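Local coordinates for protein IclR family transcriptional regulator (Brucella abortus, PDB 5WHM) that probably represses transcription as a dimer of the IclR type, binding DNA through an N-terminal winged helix-turn-helix domain joined to a C-terminal regulatory domain, at residues H64-R68 with L69-R73; N41-G44 with N45-A49; A122-R126 with L127-Y131. All coordinates share one frame; numbering follows the deposited sequence. Where two conformers were deposited one is given.

Interaction 1: H64-R68 with L69-R73. With EDO (1,2-ethanediol), chain I.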
# COMPACT_ATOMS: atom_id res chain seq x y z
N HIS C 64 12.63 16.60 -5.56
CA HIS C 64 14.04 16.27 -5.34
C HIS C 64 14.22 15.51 -4.03
O HIS C 64 14.91 14.48 -3.97
CB HIS C 64 14.89 17.54 -5.33
CG HIS C 64 16.27 17.33 -4.78
ND1 HIS C 64 17.29 16.83 -5.55
CD2 HIS C 64 16.79 17.56 -3.55
CE1 HIS C 64 18.40 16.76 -4.82
NE2 HIS C 64 18.13 17.22 -3.61
N THR C 65 13.59 16.02 -2.96
CA THR C 65 13.65 15.35 -1.66
C THR C 65 13.06 13.93 -1.73
O THR C 65 13.64 12.98 -1.19
CB THR C 65 12.89 16.22 -0.65
OG1 THR C 65 13.51 17.50 -0.63
CG2 THR C 65 12.90 15.61 0.77
N LEU C 66 11.89 13.79 -2.36
CA LEU C 66 11.23 12.49 -2.41
C LEU C 66 12.07 11.48 -3.20
O LEU C 66 12.13 10.30 -2.85
CB LEU C 66 9.81 12.64 -3.01
CG LEU C 66 8.86 13.42 -2.08
CD1 LEU C 66 7.56 13.87 -2.84
CD2 LEU C 66 8.50 12.56 -0.86
N VAL C 67 12.75 11.94 -4.27
CA VAL C 67 13.65 11.06 -5.01
C VAL C 67 14.84 10.63 -4.15
O VAL C 67 15.20 9.45 -4.10
CB VAL C 67 14.10 11.73 -6.32
CG1 VAL C 67 15.20 10.88 -7.03
CG2 VAL C 67 12.86 11.95 -7.22
N ARG C 68 15.48 11.58 -3.45
CA ARG C 68 16.63 11.17 -2.65
C ARG C 68 16.23 10.17 -1.57
O ARG C 68 17.04 9.32 -1.18
CB ARG C 68 17.32 12.38 -2.02
CG ARG C 68 18.07 13.22 -3.03
CD ARG C 68 19.14 14.08 -2.36
NE ARG C 68 20.16 13.28 -1.69
CZ ARG C 68 21.04 13.78 -0.83
NH1 ARG C 68 21.00 15.07 -0.53
NH2 ARG C 68 21.95 12.98 -0.27
N LEU C 69 14.99 10.25 -1.09
CA LEU C 69 14.53 9.39 -0.02
C LEU C 69 14.05 8.03 -0.52
O LEU C 69 13.91 7.13 0.30
CB LEU C 69 13.37 10.09 0.74
CG LEU C 69 13.70 11.32 1.61
CD1 LEU C 69 12.37 12.04 2.05
CD2 LEU C 69 14.49 10.86 2.80
N GLY C 70 13.78 7.88 -1.82
CA GLY C 70 13.29 6.62 -2.36
C GLY C 70 11.78 6.52 -2.48
O GLY C 70 11.28 5.42 -2.73
N TYR C 71 11.03 7.62 -2.28
CA TYR C 71 9.56 7.61 -2.48
C TYR C 71 9.16 7.94 -3.90
O TYR C 71 8.04 7.58 -4.32
CB TYR C 71 8.86 8.61 -1.55
CG TYR C 71 9.18 8.33 -0.11
CD1 TYR C 71 8.72 7.15 0.50
CD2 TYR C 71 9.92 9.24 0.65
CE1 TYR C 71 9.03 6.86 1.82
CE2 TYR C 71 10.23 8.96 1.98
CZ TYR C 71 9.78 7.76 2.55
OH TYR C 71 10.05 7.47 3.87
N LEU C 72 9.98 8.69 -4.63
CA LEU C 72 9.79 8.87 -6.06
C LEU C 72 11.01 8.33 -6.77
O LEU C 72 12.11 8.31 -6.20
CB LEU C 72 9.61 10.35 -6.45
CG LEU C 72 8.33 11.05 -5.99
CD1 LEU C 72 8.42 12.50 -6.51
CD2 LEU C 72 7.08 10.35 -6.59
N ARG C 73 10.86 7.96 -8.03
CA ARG C 73 12.00 7.72 -8.89
C ARG C 73 11.89 8.67 -10.07
O ARG C 73 10.80 9.15 -10.38
CB ARG C 73 12.11 6.26 -9.35
CG ARG C 73 10.86 5.69 -10.01
CD ARG C 73 11.12 4.23 -10.42
NE ARG C 73 9.97 3.66 -11.11
CZ ARG C 73 9.10 2.81 -10.56
NH1 ARG C 73 9.25 2.40 -9.31
NH2 ARG C 73 8.08 2.36 -11.28
C1 EDO I . 13.10 2.84 -3.72
O1 EDO I . 13.48 2.90 -2.34
C2 EDO I . 14.29 2.42 -4.58
O2 EDO I . 15.38 3.32 -4.34
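Leu66 O takes two backbone bonds as the helix stops, from Tyr71 N (3.0 Å) and from Leu72 N (3.2 Å), and both donors reach it from the same face of its carbonyl plane. The second N-H is the straighter, at 168°, although Leu72 N stands well above that plane and not on a lone pair. Gly70, with a phi of 94°, turns the chain, and its N bonds Val67 O at 3.1 Å. Together the Tyr71 and Gly70 bonds make a Schellman motif. Beyond it, Leu72 O runs back past the helix and meets Val67 CA in a straight C-H...O contact of 3.4 Å. This turn joins helix 56-69, the second helix of the helix-turn-helix and probably its recognition helix, to strand 72-74, the first strand of the wing. Leu72 fills the angle between the two: its CG lies 3.7 Å from Leu66 CB, while its CB meets Val67 CG2, also at 3.7 Å, the two side chains crossing at about a right angle. That branch of Val67 faces the strand because CG1 takes the position anti to the backbone N (chi1 173°), leaving CG2 beside it. Leu66 CD2 comes obliquely against Tyr71 CD2 at 3.9 Å, and Leu69 CD1 lies at the edge of the same ring, in its plane. The Tyr71 hydroxyl goes to Arg34 of the second subunit. A 1,2-ethanediol, probably from the crystallisation liquor, rests against the Gly70 carbonyl and is hydrogen-bonded to Thr6 of the second subunit.

Interaction 2: N41-G44 with N45-A49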
# COMPACT_ATOMS: atom_id res chain seq x y z
N ASN C 41 0.32 7.81 -13.67
CA ASN C 41 1.46 7.15 -13.04
C ASN C 41 2.76 7.94 -13.18
O ASN C 41 3.71 7.64 -12.45
CB ASN C 41 1.69 5.76 -13.65
CG ASN C 41 0.40 4.95 -13.76
OD1 ASN C 41 -0.09 4.41 -12.76
ND2 ASN C 41 -0.14 4.86 -14.96
N THR C 42 2.81 8.90 -14.10
CA THR C 42 4.04 9.57 -14.52
C THR C 42 3.74 11.06 -14.59
O THR C 42 2.83 11.47 -15.32
CB THR C 42 4.51 9.06 -15.89
OG1 THR C 42 4.80 7.66 -15.80
CG2 THR C 42 5.76 9.79 -16.35
N LEU C 43 4.48 11.86 -13.82
CA LEU C 43 4.25 13.29 -13.75
C LEU C 43 5.58 14.03 -13.66
O LEU C 43 6.51 13.57 -12.99
CB LEU C 43 3.38 13.66 -12.54
CG LEU C 43 2.00 13.03 -12.43
CD1 LEU C 43 1.40 13.30 -11.07
CD2 LEU C 43 1.11 13.57 -13.54
N GLY C 44 5.64 15.20 -14.30
CA GLY C 44 6.74 16.12 -14.14
C GLY C 44 6.40 17.28 -13.20
O GLY C 44 5.27 17.43 -12.75
N ASN C 45 7.42 18.11 -12.93
CA ASN C 45 7.25 19.21 -11.97
C ASN C 45 6.11 20.15 -12.39
O ASN C 45 5.34 20.60 -11.53
CB ASN C 45 8.58 19.98 -11.81
CG ASN C 45 9.63 19.21 -10.92
OD1 ASN C 45 9.30 18.68 -9.86
ND2 ASN C 45 10.88 19.18 -11.36
N GLN C 46 5.96 20.43 -13.68
CA GLN C 46 4.94 21.39 -14.09
C GLN C 46 3.52 20.84 -13.92
O GLN C 46 2.61 21.58 -13.52
CB GLN C 46 5.16 21.85 -15.54
CG GLN C 46 4.21 22.99 -15.96
CD GLN C 46 4.49 24.31 -15.20
OE1 GLN C 46 5.41 25.06 -15.54
NE2 GLN C 46 3.68 24.59 -14.17
N GLU C 47 3.30 19.56 -14.25
CA GLU C 47 2.00 18.95 -13.97
C GLU C 47 1.70 18.97 -12.48
O GLU C 47 0.56 19.20 -12.07
CB GLU C 47 1.97 17.50 -14.47
CG GLU C 47 1.93 17.33 -15.98
CD GLU C 47 2.33 15.91 -16.41
OE1 GLU C 47 1.43 15.12 -16.77
OE2 GLU C 47 3.55 15.60 -16.37
N ILE C 48 2.72 18.73 -11.65
CA ILE C 48 2.50 18.69 -10.21
C ILE C 48 2.20 20.10 -9.68
O ILE C 48 1.35 20.27 -8.80
CB ILE C 48 3.69 18.03 -9.49
CG1 ILE C 48 3.76 16.54 -9.89
CG2 ILE C 48 3.57 18.16 -7.97
CD1 ILE C 48 5.06 15.87 -9.50
N ALA C 49 2.88 21.12 -10.22
CA ALA C 49 2.56 22.50 -9.83
C ALA C 49 1.14 22.86 -10.22
O ALA C 49 0.43 23.55 -9.46
CB ALA C 49 3.52 23.50 -10.50
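Glu47 folds back from the first turn of helix 45-52 over the incoming chain, so that its carboxylate lies beside Leu43 and hydrogen-bonds the backbone of Gly44. The bond from Gly44 N to Glu47 OE2 is 3.0 Å long and nearly straight at 167°, but the donor comes from above the carboxylate plane and not within it. CG of Glu47 sits beside its own backbone N (chi1 -71°) and the chain is extended beyond it, which carries the acid back along the helix start to the Gly44 N-H. The other oxygen, Glu47 OE1, is 3.6 Å from Leu43 CD2, so one branch of the leucine lies under the carboxylate while the two side chains slant across each other. Leu43 uses a different part of its side chain against Ile48: its CB approaches Ile48 CG1 at 3.9 Å. Ile48 CG1 also passes close to Gly44 O, at 3.4 Å, on the way to the leucine. Gly44 O also accepts the first-turn bond from Ile48 N (3.1 Å), with the donor nearly in line with the carbonyl. Phe36 touches both Leu43 and Ile48 and extends this apolar patch. Asn45 points the other way, and its OD1 is hydrogen-bonded to Thr63 of helix 56-69. Glycine at the N-cap has no side chain to cap the helix, and the acid three residues on supplies the side-chain-to-backbone half of a capping box, at the start of the first helix of the helix-turn-helix.

Interaction 3: A122-R126 with L127-Y131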
# COMPACT_ATOMS: atom_id res chain seq x y z
N ALA C 122 -14.57 -1.22 3.25
CA ALA C 122 -14.01 0.05 2.78
C ALA C 122 -14.06 1.08 3.90
O ALA C 122 -14.86 0.97 4.83
CB ALA C 122 -14.76 0.59 1.55
N ALA C 123 -13.21 2.11 3.79
CA ALA C 123 -13.28 3.28 4.66
C ALA C 123 -12.92 4.52 3.84
O ALA C 123 -12.29 4.43 2.78
CB ALA C 123 -12.35 3.16 5.88
N ARG C 124 -13.32 5.68 4.34
CA ARG C 124 -13.18 6.92 3.58
C ARG C 124 -11.77 7.48 3.69
O ARG C 124 -11.16 7.45 4.76
CB ARG C 124 -14.18 7.95 4.07
CG ARG C 124 -14.12 9.25 3.30
CD ARG C 124 -15.22 10.23 3.74
NE ARG C 124 -14.97 10.76 5.08
CZ ARG C 124 -14.25 11.85 5.34
NH1 ARG C 124 -13.66 12.52 4.35
NH2 ARG C 124 -14.09 12.25 6.58
N ASP C 125 -11.26 8.02 2.57
CA ASP C 125 -10.09 8.92 2.56
C ASP C 125 -10.45 10.10 1.66
O ASP C 125 -10.61 9.92 0.45
CB ASP C 125 -8.80 8.21 2.09
CG ASP C 125 -7.59 9.20 1.95
OD1 ASP C 125 -7.19 9.56 0.82
OD2 ASP C 125 -7.05 9.65 3.00
N ARG C 126 -10.60 11.28 2.27
CA ARG C 126 -11.03 12.53 1.63
C ARG C 126 -12.37 12.33 0.94
O ARG C 126 -13.38 12.12 1.61
CB ARG C 126 -9.98 13.08 0.66
CG ARG C 126 -8.78 13.64 1.38
CD ARG C 126 -7.99 14.59 0.50
NE ARG C 126 -6.73 14.87 1.14
CZ ARG C 126 -5.79 15.66 0.64
NH1 ARG C 126 -5.96 16.26 -0.53
NH2 ARG C 126 -4.68 15.83 1.33
N LEU C 127 -12.39 12.38 -0.40
CA LEU C 127 -13.65 12.25 -1.14
C LEU C 127 -13.77 10.89 -1.84
O LEU C 127 -14.52 10.77 -2.82
CB LEU C 127 -13.80 13.40 -2.14
CG LEU C 127 -13.76 14.82 -1.54
CD1 LEU C 127 -13.62 15.92 -2.61
CD2 LEU C 127 -14.99 15.08 -0.68
N SER C 128 -13.05 9.87 -1.36
CA SER C 128 -13.10 8.53 -1.94
C SER C 128 -13.28 7.48 -0.83
O SER C 128 -12.99 7.73 0.34
CB SER C 128 -11.82 8.22 -2.75
OG SER C 128 -11.68 9.09 -3.86
N MSE C 129 -13.78 6.32 -1.23
CA MSE C 129 -13.82 5.12 -0.39
C MSE C 129 -12.66 4.23 -0.82
O MSE C 129 -12.45 4.03 -2.01
CB MSE C 129 -15.16 4.37 -0.55
CG MSE C 129 -16.40 5.18 -0.09
SE MSE C 129 -16.26 5.89 1.74
CE MSE C 129 -16.30 4.20 2.70
N VAL C 130 -11.87 3.75 0.14
CA VAL C 130 -10.70 2.92 -0.12
C VAL C 130 -11.04 1.49 0.30
O VAL C 130 -11.40 1.25 1.46
CB VAL C 130 -9.48 3.43 0.68
CG1 VAL C 130 -8.24 2.61 0.34
CG2 VAL C 130 -9.26 4.93 0.41
N TYR C 131 -10.85 0.54 -0.60
CA TYR C 131 -11.08 -0.88 -0.27
C TYR C 131 -9.97 -1.43 0.64
O TYR C 131 -8.80 -1.45 0.26
CB TYR C 131 -11.14 -1.67 -1.57
CG TYR C 131 -12.52 -1.78 -2.20
CD1 TYR C 131 -13.58 -0.98 -1.79
CD2 TYR C 131 -12.77 -2.74 -3.16
CE1 TYR C 131 -14.85 -1.12 -2.36
CE2 TYR C 131 -14.01 -2.89 -3.72
CZ TYR C 131 -15.05 -2.07 -3.34
OH TYR C 131 -16.28 -2.27 -3.93
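Val130 N donates to Ala123 O over 2.8 Å in an almost straight bond (173°), and Ala123 N returns one to Val130 O at 3.1 Å. These belong to a tight antiparallel hairpin, strands 118-125 and 128-135, in the central sheet of the C-terminal IclR domain, whose family belongs with the GAF-like folds. A type II' turn closes it from Asp125 to Ser128, with Arg126 taking the positive phi (56°) that the first corner of such a turn requires. The hydrogen-bonded pair Asp125 and Ser128 shuts the ladder beside the turn, Asp125 N meeting Ser128 O at 2.8 Å. On the sheet face that carries Ala122, Arg124, Met129 and Tyr131, the selenomethionine Met129 curls across the strands: its chain bends at both the second and third torsions, laying SE 3.7 Å from Arg124 CB and bringing CE to 4.1 Å from Ala122 CB. Val158 and Cys162 of helix 157-165 pack on Met129 as well. The other face has Asp125 CB against Val130 CG2 at 3.7 Å. There the Asp125 carboxylate forms salt bridges with Arg34 of its own chain and Arg89 of the second subunit, and Ile85 of that subunit packs on Val130. Arg126 reaches outward to a salt bridge with Glu31. Arg124 instead bends at its third torsion and turns back on the turn itself, where NH1 meets Arg126 O at 2.8 Å, in the carbonyl plane and on a lone pair, with that oxygen only 4° out of the guanidinium plane.

In the fold
Interactions 2 and 1 follow each other along the DNA-binding domain, one at the start of helix 45-52 and the other at the end of helix 56-69, with centres 14 Å apart and nearest atoms about 6 Å apart. Tyr81 and Phe36 bridge the gap, each touching residues of both. Interaction 3 belongs to the C-terminal domain, its centre 26 Å from interaction 1 and 24 Å from interaction 2. Arg34 is shared: within a chain it connects the DNA-binding part to the hairpin of interaction 3, and across the dimer its counterpart reaches interaction 1. The side chain of Tyr131 in interaction 3 lies about 4 Å from an acetic acid, probably from the crystallisation liquor, which may nevertheless mark a pocket.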